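Local coordinates for protein oxidoreductase, Gfo/Idh/MocA family (PDB 1XEA) that probably acts as an NAD(P)-dependent oxidoreductase of the Gfo/Idh/MocA family, binding its nucleotide in an N-terminal Rossmann domain, at residues Leu147-His152 with Thr222-Thr227; Asp166-Pro171 with Ala213-Gln218. One frame throughout, in Å; residues are numbered along the deposited sequence.

Interactions 1 and 2 give a worked example of how one sheet can serve a helix on one face and a partner subunit on the other. Strand 147-152 pairs with 222-227 in interaction 1, while its neighbour on the other side, 213-216, receives helix 166-171 in interaction 2. The two centres lie about 9 Å apart and are joined through the sheet: W149 O faces S214 N at 2.9 Å, a probable hydrogen bond, and K151 N probably bonds to S214 O. K151 and P171 also meet. A bound nickel ion lies about 12 Å from the L147 side chain.

Interaction 1 of 2, residues Leu147-His152 with Thr222-Thr227; sequences LRWEKH and TTEHVT
Segments 147-152 and 222-227 pair almost exactly antiparallel, and their side chains sort onto two very different faces. R148 with T227 and E150 with H225 are hydrogen-bonded pairs; R148 N reaches T227 O at 2.7 Å, nearly along the C=O axis. Between them W149 and V226 form a non-hydrogen-bonded pair.

On the face of W149, K151, E224 and V226, the indole swings out with CG anti to the backbone N (chi1 -156°) and lies broadside to V226. The CG2 branch of V226 sits over the six-membered ring in a CH-pi contact, 3.7 Å from its centroid, while CG1 touches W149 CE3 and L147 CD1. The ring's rotation is fixed at its edge: NE1 donates a nearly straight bond, in the ring plane, to the anti lone pair of E224 OE1 at 2.9 Å. E224 gets there on an extended chain, its carboxylate turned 54° from the indole, and R123 salt-bridges the same oxygen. The K151 chain crosses E224 obliquely, CG against CD.

The other face is polar. E150, CG beside its backbone N (chi1 -61°), divides its carboxylate between neighbours on its own strand: OE2 makes a salt bridge to R148 NE at 3.1 Å, and OE1 takes a hydrogen bond from H152 NE2. The R148 chain bends at chi3 to bring this about. One water hydrogen-bonds T227 OG1 at 3.0 Å and lies close to E150 OE2; another spans E150 OE1 and H225 ND1. R148 of the second subunit adds a salt bridge to E150 OE2, a cluster likely to keep this carboxylate ionised. Such a split, one face under helix 160-175 and the other meeting a second subunit, is characteristic of the open-faced C-terminal sheet through which Gfo/Idh/MocA oxidoreductases associate.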
# COMPACT_ATOMS: atom_id res chain seq x y z
N LEU A 147 18.57 1.52 -13.10
CA LEU A 147 17.79 0.30 -12.97
C LEU A 147 18.37 -0.48 -11.79
O LEU A 147 19.54 -0.85 -11.81
CB LEU A 147 17.85 -0.54 -14.25
CG LEU A 147 17.17 -1.92 -14.19
CD1 LEU A 147 15.68 -1.76 -14.05
CD2 LEU A 147 17.52 -2.73 -15.42
N ARG A 148 17.55 -0.72 -10.77
CA ARG A 148 18.00 -1.44 -9.58
C ARG A 148 17.17 -2.69 -9.37
O ARG A 148 15.95 -2.64 -9.24
CB ARG A 148 17.88 -0.54 -8.35
CG ARG A 148 18.22 -1.24 -7.04
CD ARG A 148 18.26 -0.25 -5.89
NE ARG A 148 16.95 0.28 -5.55
CZ ARG A 148 16.73 1.49 -5.05
NH1 ARG A 148 17.75 2.31 -4.82
NH2 ARG A 148 15.48 1.87 -4.77
N TRP A 149 17.85 -3.82 -9.33
CA TRP A 149 17.16 -5.08 -9.12
C TRP A 149 17.54 -5.62 -7.74
O TRP A 149 18.70 -5.94 -7.49
CB TRP A 149 17.57 -6.05 -10.23
CG TRP A 149 16.56 -7.12 -10.48
CD1 TRP A 149 16.17 -8.10 -9.61
CD2 TRP A 149 15.77 -7.28 -11.66
NE1 TRP A 149 15.18 -8.86 -10.17
CE2 TRP A 149 14.92 -8.38 -11.43
CE3 TRP A 149 15.69 -6.61 -12.88
CZ2 TRP A 149 14.00 -8.82 -12.38
CZ3 TRP A 149 14.78 -7.05 -13.82
CH2 TRP A 149 13.95 -8.15 -13.57
N GLU A 150 16.58 -5.70 -6.83
CA GLU A 150 16.80 -6.22 -5.49
C GLU A 150 16.11 -7.58 -5.35
O GLU A 150 14.95 -7.74 -5.75
CB GLU A 150 16.22 -5.26 -4.44
CG GLU A 150 16.83 -3.86 -4.44
CD GLU A 150 16.23 -2.95 -3.37
OE1 GLU A 150 16.31 -3.29 -2.17
OE2 GLU A 150 15.70 -1.87 -3.74
N LYS A 151 16.82 -8.55 -4.80
CA LYS A 151 16.25 -9.87 -4.58
C LYS A 151 16.81 -10.32 -3.26
O LYS A 151 17.97 -10.72 -3.18
CB LYS A 151 16.67 -10.83 -5.69
CG LYS A 151 15.91 -12.14 -5.66
CD LYS A 151 16.39 -13.09 -6.75
CE LYS A 151 15.49 -14.30 -6.85
NZ LYS A 151 15.39 -15.03 -5.56
N HIS A 152 15.99 -10.26 -2.22
CA HIS A 152 16.44 -10.62 -0.89
C HIS A 152 15.77 -11.88 -0.36
O HIS A 152 14.71 -12.28 -0.82
CB HIS A 152 16.19 -9.46 0.09
CG HIS A 152 16.66 -8.12 -0.41
ND1 HIS A 152 17.76 -7.97 -1.22
CD2 HIS A 152 16.19 -6.87 -0.18
CE1 HIS A 152 17.95 -6.68 -1.48
NE2 HIS A 152 17.01 -6.00 -0.86
N THR A 222 11.69 -12.19 2.57
CA THR A 222 12.05 -12.61 1.23
C THR A 222 11.16 -11.85 0.24
O THR A 222 9.93 -11.98 0.29
CB THR A 222 11.85 -14.14 1.08
OG1 THR A 222 12.73 -14.83 1.98
CG2 THR A 222 12.14 -14.58 -0.34
N THR A 223 11.76 -11.01 -0.60
CA THR A 223 11.03 -10.22 -1.61
C THR A 223 11.96 -9.83 -2.72
O THR A 223 13.17 -9.98 -2.62
CB THR A 223 10.44 -8.89 -1.08
OG1 THR A 223 11.50 -8.09 -0.54
CG2 THR A 223 9.38 -9.12 -0.04
N GLU A 224 11.38 -9.28 -3.78
CA GLU A 224 12.18 -8.88 -4.91
C GLU A 224 11.60 -7.60 -5.46
O GLU A 224 10.45 -7.56 -5.88
CB GLU A 224 12.13 -10.00 -5.94
CG GLU A 224 13.17 -9.93 -7.02
CD GLU A 224 13.17 -11.17 -7.87
OE1 GLU A 224 13.81 -11.15 -8.94
OE2 GLU A 224 12.52 -12.17 -7.46
N HIS A 225 12.40 -6.54 -5.45
CA HIS A 225 11.94 -5.25 -5.91
C HIS A 225 12.74 -4.73 -7.09
O HIS A 225 13.97 -4.75 -7.06
CB HIS A 225 12.06 -4.23 -4.78
CG HIS A 225 11.22 -4.57 -3.59
ND1 HIS A 225 11.37 -3.92 -2.38
CD2 HIS A 225 10.22 -5.46 -3.42
CE1 HIS A 225 10.50 -4.40 -1.52
NE2 HIS A 225 9.78 -5.34 -2.12
N VAL A 226 12.05 -4.27 -8.12
CA VAL A 226 12.74 -3.72 -9.28
C VAL A 226 12.36 -2.24 -9.38
O VAL A 226 11.19 -1.87 -9.32
CB VAL A 226 12.36 -4.46 -10.55
CG1 VAL A 226 13.17 -3.93 -11.71
CG2 VAL A 226 12.57 -5.93 -10.36
N THR A 227 13.38 -1.40 -9.52
CA THR A 227 13.19 0.03 -9.62
C THR A 227 13.88 0.52 -10.87
O THR A 227 15.06 0.26 -11.07
CB THR A 227 13.85 0.78 -8.46
OG1 THR A 227 13.24 0.39 -7.23
CG2 THR A 227 13.70 2.27 -8.64
O HOH W 1 14.62 -2.11 -6.31
O HOH W 2 13.76 -2.84 -0.61

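Interaction 2 of 2, residues Asp166-Pro171 with Ala213-Gln218; sequences DDFIHP and ASMNRQ
A kinked turn of helix, 166-171, lies against strand 213-216 through two interlocking bumps, M215 from the strand and F168 from the helix; helix and strand run in roughly opposing directions, their N-to-C axes 143° apart in angle and 7.9 Å apart at the closest. Selenomethionine M215 supplies the largest bump. Its chain leaves the strand with CG anti to the backbone N and bends at chi3 (-80°), so that the terminal CE drops between the D167 carboxylate and the P171 ring, 3.6 Å from D167 CG and 3.9 Å from P171 CD. The selenium rests beside the F168 backbone N.

From the helix comes the opposing bump, F168, whose ring slides past M215 in the reverse direction. Its edge, at CD1, meets M215 CB at 3.6 Å in the ring plane, and its tip CZ reaches A213 CB obliquely at the same distance. The small A213 methyl thus fills the notch between the F168 tip and the P171 backbone.

Just past the end of the strand, R217 meets D167 of the helix tip to tip. OD2 stands over one guanidinium face, 3.0 Å from NH1, the planes nearly perpendicular; the attraction is one of charge, and R153 salt-bridges the same oxygen.

Around this buried joint, L200 and V202 of strand 196-206 touch F168, F163 of helix 160-175 touches M215 and R217, and W149 of strand 146-152 touches P171, while H170 turns to K94, N122 and R123 in loops following Rossmann strands 90-93 and 117-120.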
# COMPACT_ATOMS: atom_id res chain seq x y z
N ASP A 166 24.20 -19.60 -8.42
CA ASP A 166 22.85 -20.13 -8.38
C ASP A 166 21.77 -19.16 -7.91
O ASP A 166 20.59 -19.51 -7.87
CB ASP A 166 22.81 -21.39 -7.51
CG ASP A 166 23.76 -22.46 -8.01
OD1 ASP A 166 23.58 -22.93 -9.16
OD2 ASP A 166 24.68 -22.84 -7.26
N ASP A 167 22.15 -17.93 -7.60
CA ASP A 167 21.18 -16.96 -7.11
C ASP A 167 21.40 -15.55 -7.64
O ASP A 167 20.65 -15.08 -8.49
CB ASP A 167 21.20 -16.96 -5.59
CG ASP A 167 19.84 -16.75 -4.99
OD1 ASP A 167 18.85 -16.70 -5.75
OD2 ASP A 167 19.75 -16.63 -3.75
N PHE A 168 22.43 -14.89 -7.11
CA PHE A 168 22.77 -13.52 -7.48
C PHE A 168 22.79 -13.31 -8.99
O PHE A 168 22.55 -12.21 -9.48
CB PHE A 168 24.14 -13.15 -6.91
CG PHE A 168 24.46 -11.70 -7.04
CD1 PHE A 168 23.76 -10.75 -6.31
CD2 PHE A 168 25.47 -11.28 -7.91
CE1 PHE A 168 24.05 -9.39 -6.43
CE2 PHE A 168 25.77 -9.92 -8.04
CZ PHE A 168 25.06 -8.97 -7.30
N ILE A 169 23.07 -14.38 -9.72
CA ILE A 169 23.11 -14.29 -11.17
C ILE A 169 21.77 -13.83 -11.71
O ILE A 169 21.71 -13.27 -12.80
CB ILE A 169 23.49 -15.65 -11.79
CG1 ILE A 169 23.95 -15.44 -13.23
CG2 ILE A 169 22.31 -16.60 -11.73
CD1 ILE A 169 24.82 -16.55 -13.74
N HIS A 170 20.70 -14.07 -10.97
CA HIS A 170 19.40 -13.64 -11.41
C HIS A 170 19.37 -12.12 -11.50
O HIS A 170 19.25 -11.56 -12.59
CB HIS A 170 18.31 -14.12 -10.46
CG HIS A 170 17.73 -15.45 -10.83
ND1 HIS A 170 17.27 -15.73 -12.10
CD2 HIS A 170 17.53 -16.57 -10.10
CE1 HIS A 170 16.83 -16.97 -12.14
NE2 HIS A 170 16.97 -17.51 -10.94
N PRO A 171 19.49 -11.42 -10.36
CA PRO A 171 19.46 -9.96 -10.43
C PRO A 171 20.60 -9.35 -11.24
O PRO A 171 20.41 -8.37 -11.96
CB PRO A 171 19.50 -9.54 -8.96
CG PRO A 171 20.26 -10.64 -8.32
CD PRO A 171 19.68 -11.88 -8.97
N ALA A 213 22.70 -4.43 -8.95
CA ALA A 213 22.18 -5.74 -8.54
C ALA A 213 22.44 -5.84 -7.05
O ALA A 213 23.57 -5.71 -6.60
CB ALA A 213 22.88 -6.86 -9.29
N SER A 214 21.38 -6.10 -6.29
CA SER A 214 21.46 -6.17 -4.85
C SER A 214 20.78 -7.43 -4.31
O SER A 214 19.65 -7.76 -4.69
CB SER A 214 20.80 -4.90 -4.30
OG SER A 214 20.62 -4.91 -2.91
N MSE A 215 21.48 -8.15 -3.45
CA MSE A 215 20.93 -9.36 -2.86
C MSE A 215 21.35 -9.50 -1.42
O MSE A 215 22.53 -9.68 -1.13
CB MSE A 215 21.39 -10.59 -3.63
CG MSE A 215 20.96 -11.90 -2.99
SE MSE A 215 21.26 -13.42 -4.15
CE MSE A 215 19.69 -13.21 -5.27
N ASN A 216 20.38 -9.42 -0.52
CA ASN A 216 20.66 -9.55 0.90
C ASN A 216 19.92 -10.80 1.35
O ASN A 216 18.73 -10.75 1.65
CB ASN A 216 20.15 -8.34 1.67
CG ASN A 216 20.58 -8.35 3.10
OD1 ASN A 216 20.74 -9.41 3.71
ND2 ASN A 216 20.78 -7.17 3.67
N ARG A 217 20.64 -11.91 1.40
CA ARG A 217 20.02 -13.16 1.80
C ARG A 217 19.90 -13.32 3.30
O ARG A 217 19.69 -14.42 3.81
CB ARG A 217 20.76 -14.34 1.17
CG ARG A 217 20.47 -14.39 -0.31
CD ARG A 217 21.20 -15.50 -0.97
NE ARG A 217 20.85 -16.79 -0.41
CZ ARG A 217 21.21 -17.93 -0.97
NH1 ARG A 217 21.91 -17.94 -2.09
NH2 ARG A 217 20.85 -19.08 -0.40
N GLN A 218 20.04 -12.21 4.00
CA GLN A 218 19.89 -12.16 5.45
C GLN A 218 19.02 -10.94 5.70
O GLN A 218 19.28 -10.16 6.61
CB GLN A 218 21.23 -11.98 6.16
CG GLN A 218 22.07 -13.24 6.30
CD GLN A 218 22.82 -13.27 7.63
OE1 GLN A 218 23.47 -12.28 8.01
NE2 GLN A 218 22.73 -14.39 8.35